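Local coordinates for protein 3-chlorocatechol 1,2-dioxygenase (Rhodococcus opacus, PDB 2BOY) that probably catalyses the ferric-iron-dependent intradiol ring opening of 3-chlorocatechol, a step in the bacterial breakdown of aromatic compounds, at residues R68-G76 and A221-L229; D101-Q112 and H242-K253. All coordinates share one frame; numbering follows the deposited sequence.

Contact 1 of 2, residues R68-G76 and A221-L229; sequences RGSQSSIQG and ANAVKPELL
The side-chain amide of Gln71 has the chain of Lys225 over one face and Glu227 at its edge. Lys225 CD sits 3.4 Å from Gln71 CD, and the extended chain carries NZ past that face to Gln71 OE1 (3.1 Å), which it meets from above the carbonyl plane. OE1 also takes Ser72 N in that plane, on a lone pair. Gln71 NE2 gives a nearly straight bond to Glu227 OE2 (3.0 Å, 167°), within its own amide plane but from above the carboxylate. A bend at chi2 (58°) turns the amide back to make all three bonds, and glutamine suits the place because it can accept from a cation and donate to an anion. A leucine here would probably leave Glu227 OE2 without its donor and Lys225 with one acceptor fewer. Lys225 NZ keeps Ser72 O (2.8 Å) and a salt bridge to Glu60. Further along, Ser73 OG donates to a lone pair of Ala223 O (3.0 Å), while Ile74 CG1 packs on the small Ala223 CB (3.7 Å). Ile74 also lines the benzhydroxamic acid pocket. The two loops pack against helix 56-64, through Ser72 and Lys225, and against strand 204-210, through Ser72 and Leu228.

Contact 2 of 2, residues D101-Q112 and H242-K253; sequences DTLIFRGEVVDQ and HFETSYKFTLGK
Arg106 and Glu244 form a salt bridge across two parallel strands; its hydrogen bond, NH2 to OE2 at 3.3 Å and 150°, is weak. The carboxylate lies at the edge of the guanidinium, with the two planes 87° apart, so the pair does not form the flat, two-pronged arrangement. Arg106 stays extended from CG to NE, and Ile104 CG2 covers part of one guanidinium face. Long polar chains suit the exposed positions of Arg106 and Lys248; Glu108 runs alongside Lys248, their charged ends not in contact.

On the opposite side of the sheet the residues are mainly apolar. Phe243, its CG anti to the carbonyl carbon (chi1 -66°), has Asp101 CB (3.7 Å from CE2) and Thr102 O at its ring edge, while its CB meets Leu103 CD1 (4.1 Å). Phe249 has Tyr247 CD2 from its own strand 3.5 Å above the ring centre, and Glu108 O at its edge. Its CZ comes 4.2 Å from Phe105 CZ at an oblique angle. Phe105 CZ also reaches Tyr247 CB (3.6 Å), and a side chain at Gly107 would crowd the Phe105 ring, which suits glycine to this position.

Backbone amides of Phe243, Thr245, Tyr247, Phe249 and Leu251 alternate with those of Ile104, Arg106, Glu108 and Val110, as in regular parallel pairing. The pair belongs to the mixed beta barrel of the intradiol dioxygenase domain: strand 102-110 continues to antiparallel strand 156-162, and strand 241-250 to antiparallel strand 229-236. Phe105 and Phe249 pack inward against Leu208 of strand 204-210 and Trp194 of strand 187-197.

Overall arrangement
From the N terminus the chain leaves helix 56-64 and runs through 68-76, then enters the sheet at 101-112. Contact 1 closes when 221-229 returns to 68-76 after 144 intervening residues; contact 2 closes when 242-253 comes back beside 101-112. The segments therefore alternate, and the two closures cross. Contact 1 ties the loop that follows the N-terminal helices to the loop leading into strand 229-236, beside the benzhydroxamic acid pocket, whereas contact 2 joins two strands of the sheet. Their centres lie 14 Å apart. They meet where Ser70 OG probably bonds Thr250 N (2.9 Å) and Arg68 NH1 probably bonds Lys253 O (2.9 Å).

Contact 1 of 2, residues R68-G76 and A221-L229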
loop_
_atom_site.group_PDB
_atom_site.type_symbol
_atom_site.label_atom_id
_atom_site.label_comp_id
_atom_site.label_asym_id
_atom_site.label_seq_id
_atom_site.Cartn_x
_atom_site.Cartn_y
_atom_site.Cartn_z
ATOM N N ARG A 68 -11.072 24.123 -16.763
ATOM C CA ARG A 68 -11.567 25.223 -17.615
ATOM C C ARG A 68 -13.040 25.476 -17.378
ATOM O O ARG A 68 -13.645 26.367 -18.007
ATOM C CB ARG A 68 -11.356 24.880 -19.072
ATOM C CG ARG A 68 -9.886 24.663 -19.422
ATOM C CD ARG A 68 -9.655 24.469 -20.882
ATOM N NE ARG A 68 -8.259 24.119 -21.138
ATOM C CZ ARG A 68 -7.755 23.868 -22.341
ATOM N NH1 ARG A 68 -8.521 23.934 -23.423
ATOM N NH2 ARG A 68 -6.475 23.544 -22.463
ATOM N N GLY A 69 -13.631 24.702 -16.473
ATOM C CA GLY A 69 -15.036 24.880 -16.188
ATOM C C GLY A 69 -15.328 24.983 -14.712
ATOM O O GLY A 69 -14.489 25.438 -13.937
ATOM N N SER A 70 -16.521 24.547 -14.318
ATOM C CA SER A 70 -16.931 24.703 -12.917
ATOM C C SER A 70 -16.264 23.661 -11.992
ATOM O O SER A 70 -15.512 22.789 -12.465
ATOM C CB SER A 70 -18.465 24.697 -12.815
ATOM O OG SER A 70 -19.028 23.463 -13.253
ATOM N N GLN A 71 -16.528 23.764 -10.683
ATOM C CA GLN A 71 -15.776 23.017 -9.700
ATOM C C GLN A 71 -15.909 21.502 -9.874
ATOM O O GLN A 71 -16.989 21.004 -10.156
ATOM C CB GLN A 71 -16.183 23.425 -8.283
ATOM C CG GLN A 71 -15.295 22.779 -7.165
ATOM C CD GLN A 71 -13.787 23.100 -7.281
ATOM O OE1 GLN A 71 -13.064 22.494 -8.069
ATOM N NE2 GLN A 71 -13.316 24.046 -6.445
ATOM N N SER A 72 -14.805 20.785 -9.683
ATOM C CA SER A 72 -14.751 19.338 -9.948
ATOM C C SER A 72 -14.562 18.625 -8.622
ATOM O O SER A 72 -14.247 19.278 -7.626
ATOM C CB SER A 72 -13.549 19.007 -10.849
ATOM O OG SER A 72 -12.392 19.597 -10.284
ATOM N N SER A 73 -14.683 17.288 -8.626
ATOM C CA SER A 73 -14.376 16.506 -7.423
ATOM C C SER A 73 -13.924 15.090 -7.754
ATOM O O SER A 73 -13.856 14.723 -8.939
ATOM C CB SER A 73 -15.557 16.490 -6.453
ATOM O OG SER A 73 -15.107 15.999 -5.183
ATOM N N ILE A 74 -13.608 14.287 -6.732
ATOM C CA ILE A 74 -13.174 12.909 -7.000
ATOM C C ILE A 74 -14.277 12.131 -7.683
ATOM O O ILE A 74 -15.467 12.430 -7.504
ATOM C CB ILE A 74 -12.689 12.156 -5.738
ATOM C CG1 ILE A 74 -13.869 11.893 -4.768
ATOM C CG2 ILE A 74 -11.552 12.942 -4.993
ATOM C CD1 ILE A 74 -13.479 10.992 -3.593
ATOM N N GLN A 75 -13.893 11.107 -8.438
ATOM C CA GLN A 75 -14.878 10.168 -8.974
ATOM C C GLN A 75 -15.324 9.145 -7.900
ATOM O O GLN A 75 -16.493 8.735 -7.849
ATOM C CB GLN A 75 -14.259 9.386 -10.139
ATOM C CG GLN A 75 -15.286 8.454 -10.822
ATOM C CD GLN A 75 -14.759 7.771 -12.043
ATOM O OE1 GLN A 75 -14.779 6.530 -12.123
ATOM N NE2 GLN A 75 -14.265 8.544 -12.998
ATOM N N GLY A 76 -14.376 8.690 -7.086
ATOM C CA GLY A 76 -14.633 7.570 -6.179
ATOM C C GLY A 76 -14.698 6.245 -6.959
ATOM O O GLY A 76 -14.539 6.209 -8.204
ATOM N N ALA A 221 -13.460 11.049 2.979
ATOM C CA ALA A 221 -12.689 11.136 1.731
ATOM C C ALA A 221 -12.111 12.533 1.428
ATOM O O ALA A 221 -11.410 12.700 0.434
ATOM C CB ALA A 221 -13.577 10.666 0.549
ATOM N N ASN A 222 -12.432 13.528 2.252
ATOM C CA ASN A 222 -11.883 14.899 2.062
ATOM C C ASN A 222 -12.170 15.496 0.691
ATOM O O ASN A 222 -11.331 16.223 0.120
ATOM C CB ASN A 222 -10.375 14.933 2.331
ATOM C CG ASN A 222 -10.062 14.879 3.786
ATOM O OD1 ASN A 222 -9.445 13.917 4.275
ATOM N ND2 ASN A 222 -10.494 15.903 4.517
ATOM N N ALA A 223 -13.360 15.202 0.171
ATOM C CA ALA A 223 -13.687 15.595 -1.194
ATOM C C ALA A 223 -14.762 16.690 -1.276
ATOM O O ALA A 223 -15.265 16.981 -2.378
ATOM C CB ALA A 223 -14.145 14.343 -2.004
ATOM N N VAL A 224 -15.125 17.303 -0.135
ATOM C CA VAL A 224 -16.123 18.357 -0.179
ATOM C C VAL A 224 -15.403 19.663 -0.559
ATOM O O VAL A 224 -14.321 19.958 -0.061
ATOM C CB VAL A 224 -16.889 18.537 1.140
ATOM C CG1 VAL A 224 -17.782 19.811 1.154
ATOM C CG2 VAL A 224 -17.731 17.289 1.458
ATOM N N LYS A 225 -16.014 20.405 -1.473
ATOM C CA LYS A 225 -15.564 21.775 -1.786
ATOM C C LYS A 225 -16.781 22.717 -1.688
ATOM O O LYS A 225 -17.942 22.311 -1.917
ATOM C CB LYS A 225 -14.881 21.836 -3.180
ATOM C CG LYS A 225 -13.734 20.808 -3.378
ATOM C CD LYS A 225 -13.163 20.941 -4.781
ATOM C CE LYS A 225 -12.119 19.860 -5.167
ATOM N NZ LYS A 225 -11.739 20.084 -6.610
ATOM N N PRO A 226 -16.533 23.966 -1.287
ATOM C CA PRO A 226 -17.624 24.871 -0.965
ATOM C C PRO A 226 -18.496 25.179 -2.173
ATOM O O PRO A 226 -19.658 25.470 -1.958
ATOM C CB PRO A 226 -16.920 26.139 -0.450
ATOM C CG PRO A 226 -15.490 26.065 -0.947
ATOM C CD PRO A 226 -15.187 24.581 -1.123
ATOM N N GLU A 227 -17.951 25.170 -3.387
ATOM C CA GLU A 227 -18.752 25.436 -4.592
ATOM C C GLU A 227 -19.771 24.350 -4.870
ATOM O O GLU A 227 -20.679 24.574 -5.660
ATOM C CB GLU A 227 -17.870 25.583 -5.846
ATOM C CG GLU A 227 -16.799 26.666 -5.739
ATOM C CD GLU A 227 -15.516 26.228 -5.014
ATOM O OE1 GLU A 227 -14.590 27.090 -4.853
ATOM O OE2 GLU A 227 -15.416 25.054 -4.570
ATOM N N LEU A 228 -19.642 23.209 -4.178
ATOM C CA LEU A 228 -20.452 22.002 -4.474
ATOM C C LEU A 228 -21.573 21.733 -3.438
ATOM O O LEU A 228 -22.234 20.694 -3.465
ATOM C CB LEU A 228 -19.517 20.782 -4.531
ATOM C CG LEU A 228 -18.341 20.931 -5.539
ATOM C CD1 LEU A 228 -17.401 19.740 -5.438
ATOM C CD2 LEU A 228 -18.894 21.130 -6.981
ATOM N N LEU A 229 -21.786 22.679 -2.546
ATOM C CA LEU A 229 -22.860 22.569 -1.576
ATOM C C LEU A 229 -24.187 23.155 -2.101
ATOM O O LEU A 229 -24.252 24.328 -2.502
ATOM C CB LEU A 229 -22.434 23.191 -0.245
ATOM C CG LEU A 229 -21.246 22.472 0.455
ATOM C CD1 LEU A 229 -20.563 23.449 1.408
ATOM C CD2 LEU A 229 -21.789 21.274 1.212
#

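Contact 2 of 2, residues D101-Q112 and H242-K253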
loop_
_atom_site.group_PDB
_atom_site.type_symbol
_atom_site.label_atom_id
_atom_site.label_comp_id
_atom_site.label_asym_id
_atom_site.label_seq_id
_atom_site.Cartn_x
_atom_site.Cartn_y
_atom_site.Cartn_z
ATOM N N ASP A 101 -37.001 11.149 0.808
ATOM C CA ASP A 101 -37.603 12.409 0.440
ATOM C C ASP A 101 -37.379 12.643 -1.057
ATOM O O ASP A 101 -36.258 12.462 -1.528
ATOM C CB ASP A 101 -36.933 13.545 1.232
ATOM C CG ASP A 101 -37.091 13.386 2.756
ATOM O OD1 ASP A 101 -38.174 12.964 3.189
ATOM O OD2 ASP A 101 -36.188 13.654 3.566
ATOM N N THR A 102 -38.428 13.031 -1.780
ATOM C CA THR A 102 -38.344 13.339 -3.218
ATOM C C THR A 102 -37.507 14.575 -3.427
ATOM O O THR A 102 -37.643 15.558 -2.695
ATOM C CB THR A 102 -39.755 13.564 -3.803
ATOM O OG1 THR A 102 -40.447 12.310 -3.817
ATOM C CG2 THR A 102 -39.660 13.917 -5.293
ATOM N N LEU A 103 -36.622 14.516 -4.422
ATOM C CA LEU A 103 -35.773 15.633 -4.751
ATOM C C LEU A 103 -35.996 15.984 -6.211
ATOM O O LEU A 103 -35.883 15.089 -7.083
ATOM C CB LEU A 103 -34.277 15.266 -4.557
ATOM C CG LEU A 103 -33.309 16.387 -4.989
ATOM C CD1 LEU A 103 -33.499 17.670 -4.145
ATOM C CD2 LEU A 103 -31.827 15.904 -4.961
ATOM N N ILE A 104 -36.262 17.258 -6.488
ATOM C CA ILE A 104 -36.342 17.736 -7.880
ATOM C C ILE A 104 -35.116 18.568 -8.119
ATOM O O ILE A 104 -34.889 19.603 -7.444
ATOM C CB ILE A 104 -37.636 18.529 -8.172
ATOM C CG1 ILE A 104 -38.883 17.710 -7.758
ATOM C CG2 ILE A 104 -37.678 18.979 -9.623
ATOM C CD1 ILE A 104 -39.025 16.328 -8.427
ATOM N N PHE A 105 -34.312 18.117 -9.084
ATOM C CA PHE A 105 -33.015 18.756 -9.352
ATOM C C PHE A 105 -33.088 19.480 -10.702
ATOM O O PHE A 105 -33.398 18.853 -11.719
ATOM C CB PHE A 105 -31.879 17.713 -9.306
ATOM C CG PHE A 105 -30.504 18.296 -9.555
ATOM C CD1 PHE A 105 -30.138 18.726 -10.830
ATOM C CD2 PHE A 105 -29.579 18.406 -8.513
ATOM C CE1 PHE A 105 -28.865 19.290 -11.093
ATOM C CE2 PHE A 105 -28.279 18.932 -8.747
ATOM C CZ PHE A 105 -27.947 19.406 -10.059
ATOM N N ARG A 106 -32.911 20.804 -10.691
ATOM C CA ARG A 106 -32.977 21.599 -11.921
ATOM C C ARG A 106 -31.546 21.943 -12.297
ATOM O O ARG A 106 -30.863 22.713 -11.583
ATOM C CB ARG A 106 -33.796 22.886 -11.680
ATOM C CG ARG A 106 -35.246 22.590 -11.284
ATOM C CD ARG A 106 -36.099 23.850 -10.950
ATOM N NE ARG A 106 -37.417 23.475 -10.370
ATOM C CZ ARG A 106 -38.365 22.881 -11.072
ATOM N NH1 ARG A 106 -38.115 22.627 -12.347
ATOM N NH2 ARG A 106 -39.548 22.567 -10.524
ATOM N N GLY A 107 -31.077 21.363 -13.412
ATOM C CA GLY A 107 -29.713 21.556 -13.872
ATOM C C GLY A 107 -29.619 22.498 -15.061
ATOM O O GLY A 107 -30.569 22.645 -15.850
ATOM N N GLU A 108 -28.468 23.150 -15.183
ATOM C CA GLU A 108 -28.161 23.929 -16.369
ATOM C C GLU A 108 -26.668 23.703 -16.622
ATOM O O GLU A 108 -25.859 23.613 -15.659
ATOM C CB GLU A 108 -28.451 25.443 -16.139
ATOM C CG GLU A 108 -28.261 26.306 -17.415
ATOM C CD GLU A 108 -28.356 27.813 -17.178
ATOM O OE1 GLU A 108 -28.011 28.276 -16.060
ATOM O OE2 GLU A 108 -28.725 28.536 -18.140
ATOM N N VAL A 109 -26.303 23.624 -17.894
ATOM C CA VAL A 109 -24.902 23.541 -18.291
ATOM C C VAL A 109 -24.633 24.672 -19.294
ATOM O O VAL A 109 -25.355 24.774 -20.300
ATOM C CB VAL A 109 -24.496 22.182 -18.930
ATOM C CG1 VAL A 109 -22.946 22.163 -19.165
ATOM C CG2 VAL A 109 -24.953 20.924 -18.062
ATOM N N VAL A 110 -23.621 25.495 -18.993
ATOM C CA VAL A 110 -23.250 26.624 -19.867
ATOM C C VAL A 110 -21.789 26.498 -20.310
ATOM O O VAL A 110 -21.052 25.710 -19.731
ATOM C CB VAL A 110 -23.456 27.952 -19.151
ATOM C CG1 VAL A 110 -24.965 28.160 -18.783
ATOM C CG2 VAL A 110 -22.484 28.112 -17.901
ATOM N N ASP A 111 -21.366 27.267 -21.331
ATOM C CA ASP A 111 -19.953 27.302 -21.685
ATOM C C ASP A 111 -19.268 28.450 -20.920
ATOM O O ASP A 111 -19.904 29.128 -20.111
ATOM C CB ASP A 111 -19.770 27.405 -23.208
ATOM C CG ASP A 111 -20.362 28.679 -23.798
ATOM O OD1 ASP A 111 -20.517 29.683 -23.071
ATOM O OD2 ASP A 111 -20.711 28.755 -25.000
ATOM N N GLN A 112 -18.001 28.690 -21.198
ATOM C CA GLN A 112 -17.274 29.698 -20.446
ATOM C C GLN A 112 -17.708 31.127 -20.736
ATOM O O GLN A 112 -17.413 31.997 -19.924
ATOM C CB GLN A 112 -15.735 29.486 -20.460
ATOM C CG GLN A 112 -15.122 29.287 -21.814
ATOM C CD GLN A 112 -14.025 28.197 -21.845
ATOM O OE1 GLN A 112 -13.134 28.140 -20.974
ATOM N NE2 GLN A 112 -14.068 27.369 -22.876
ATOM N N HIS A 242 -41.780 17.974 -0.819
ATOM C CA HIS A 242 -40.595 17.487 -1.484
ATOM C C HIS A 242 -39.573 18.613 -1.446
ATOM O O HIS A 242 -39.853 19.702 -0.891
ATOM C CB HIS A 242 -40.888 16.960 -2.902
ATOM C CG HIS A 242 -41.251 18.022 -3.896
ATOM N ND1 HIS A 242 -42.542 18.213 -4.341
ATOM C CD2 HIS A 242 -40.491 18.932 -4.556
ATOM C CE1 HIS A 242 -42.570 19.209 -5.210
ATOM N NE2 HIS A 242 -41.342 19.674 -5.347
ATOM N N PHE A 243 -38.392 18.337 -1.987
ATOM C CA PHE A 243 -37.300 19.288 -1.962
ATOM C C PHE A 243 -36.939 19.605 -3.377
ATOM O O PHE A 243 -37.048 18.730 -4.244
ATOM C CB PHE A 243 -36.127 18.708 -1.185
ATOM C CG PHE A 243 -36.457 18.518 0.271
ATOM C CD1 PHE A 243 -36.351 19.581 1.155
ATOM C CD2 PHE A 243 -36.992 17.316 0.720
ATOM C CE1 PHE A 243 -36.715 19.424 2.523
ATOM C CE2 PHE A 243 -37.375 17.150 2.070
ATOM C CZ PHE A 243 -37.233 18.199 2.963
ATOM N N GLU A 244 -36.507 20.833 -3.586
ATOM C CA GLU A 244 -36.044 21.270 -4.891
ATOM C C GLU A 244 -34.694 21.963 -4.759
ATOM O O GLU A 244 -34.405 22.628 -3.750
ATOM C CB GLU A 244 -37.095 22.189 -5.495
ATOM C CG GLU A 244 -36.685 22.908 -6.742
ATOM C CD GLU A 244 -37.781 23.888 -7.155
ATOM O OE1 GLU A 244 -37.491 25.110 -7.213
ATOM O OE2 GLU A 244 -38.933 23.435 -7.369
ATOM N N THR A 245 -33.862 21.797 -5.782
ATOM C CA THR A 245 -32.552 22.441 -5.798
ATOM C C THR A 245 -32.143 22.745 -7.249
ATOM O O THR A 245 -32.740 22.224 -8.157
ATOM C CB THR A 245 -31.533 21.554 -5.045
ATOM O OG1 THR A 245 -30.335 22.313 -4.805
ATOM C CG2 THR A 245 -31.051 20.364 -5.907
ATOM N N SER A 246 -31.154 23.622 -7.440
ATOM C CA SER A 246 -30.772 24.101 -8.766
ATOM C C SER A 246 -29.270 24.129 -8.739
ATOM O O SER A 246 -28.665 24.432 -7.696
ATOM C CB SER A 246 -31.252 25.542 -9.011
ATOM O OG SER A 246 -32.667 25.573 -9.065
ATOM N N TYR A 247 -28.666 23.822 -9.870
ATOM C CA TYR A 247 -27.218 23.954 -10.010
ATOM C C TYR A 247 -26.860 24.294 -11.433
ATOM O O TYR A 247 -27.473 23.787 -12.367
ATOM C CB TYR A 247 -26.467 22.666 -9.616
ATOM C CG TYR A 247 -24.975 22.881 -9.458
ATOM C CD1 TYR A 247 -24.443 23.489 -8.299
ATOM C CD2 TYR A 247 -24.105 22.490 -10.460
ATOM C CE1 TYR A 247 -23.053 23.719 -8.167
ATOM C CE2 TYR A 247 -22.754 22.689 -10.359
ATOM C CZ TYR A 247 -22.227 23.315 -9.205
ATOM O OH TYR A 247 -20.866 23.491 -9.112
ATOM N N LYS A 248 -25.828 25.111 -11.588
ATOM C CA LYS A 248 -25.331 25.431 -12.909
ATOM C C LYS A 248 -23.912 24.942 -13.070
ATOM O O LYS A 248 -23.008 25.390 -12.320
ATOM C CB LYS A 248 -25.352 26.956 -13.146
ATOM C CG LYS A 248 -24.713 27.378 -14.480
ATOM C CD LYS A 248 -24.668 28.929 -14.695
ATOM C CE LYS A 248 -23.457 29.584 -13.973
ATOM N NZ LYS A 248 -23.613 31.087 -13.714
ATOM N N PHE A 249 -23.718 24.032 -14.038
ATOM C CA PHE A 249 -22.410 23.490 -14.388
ATOM C C PHE A 249 -21.795 24.285 -15.558
ATOM O O PHE A 249 -22.513 24.785 -16.430
ATOM C CB PHE A 249 -22.524 22.046 -14.890
ATOM C CG PHE A 249 -23.184 21.071 -13.899
ATOM C CD1 PHE A 249 -24.540 20.797 -13.995
ATOM C CD2 PHE A 249 -22.409 20.361 -12.976
ATOM C CE1 PHE A 249 -25.162 19.855 -13.151
ATOM C CE2 PHE A 249 -23.029 19.427 -12.104
ATOM C CZ PHE A 249 -24.397 19.174 -12.237
ATOM N N THR A 250 -20.472 24.396 -15.569
ATOM C CA THR A 250 -19.779 25.037 -16.701
ATOM C C THR A 250 -18.777 24.082 -17.326
ATOM O O THR A 250 -18.026 23.438 -16.605
ATOM C CB THR A 250 -19.080 26.311 -16.280
ATOM O OG1 THR A 250 -20.048 27.241 -15.772
ATOM C CG2 THR A 250 -18.488 27.041 -17.537
ATOM N N LEU A 251 -18.768 24.000 -18.661
ATOM C CA LEU A 251 -17.720 23.260 -19.371
ATOM C C LEU A 251 -16.840 24.237 -20.164
ATOM O O LEU A 251 -17.340 25.242 -20.700
ATOM C CB LEU A 251 -18.322 22.230 -20.335
ATOM C CG LEU A 251 -19.235 21.082 -19.823
ATOM C CD1 LEU A 251 -19.556 20.051 -20.909
ATOM C CD2 LEU A 251 -18.527 20.408 -18.618
ATOM N N GLY A 252 -15.551 23.913 -20.277
ATOM C CA GLY A 252 -14.632 24.764 -21.018
ATOM C C GLY A 252 -14.221 24.020 -22.265
ATOM O O GLY A 252 -14.151 22.803 -22.261
ATOM N N LYS A 253 -13.941 24.755 -23.338
ATOM C CA LYS A 253 -13.617 24.130 -24.621
ATOM C C LYS A 253 -12.305 23.394 -24.574
ATOM O O LYS A 253 -11.410 23.758 -23.827
ATOM C CB LYS A 253 -13.577 25.182 -25.745
ATOM C CG LYS A 253 -14.951 25.709 -26.123
ATOM C CD LYS A 253 -15.043 25.893 -27.636
ATOM C CE LYS A 253 -16.299 26.664 -28.037
ATOM N NZ LYS A 253 -16.015 27.614 -29.177
#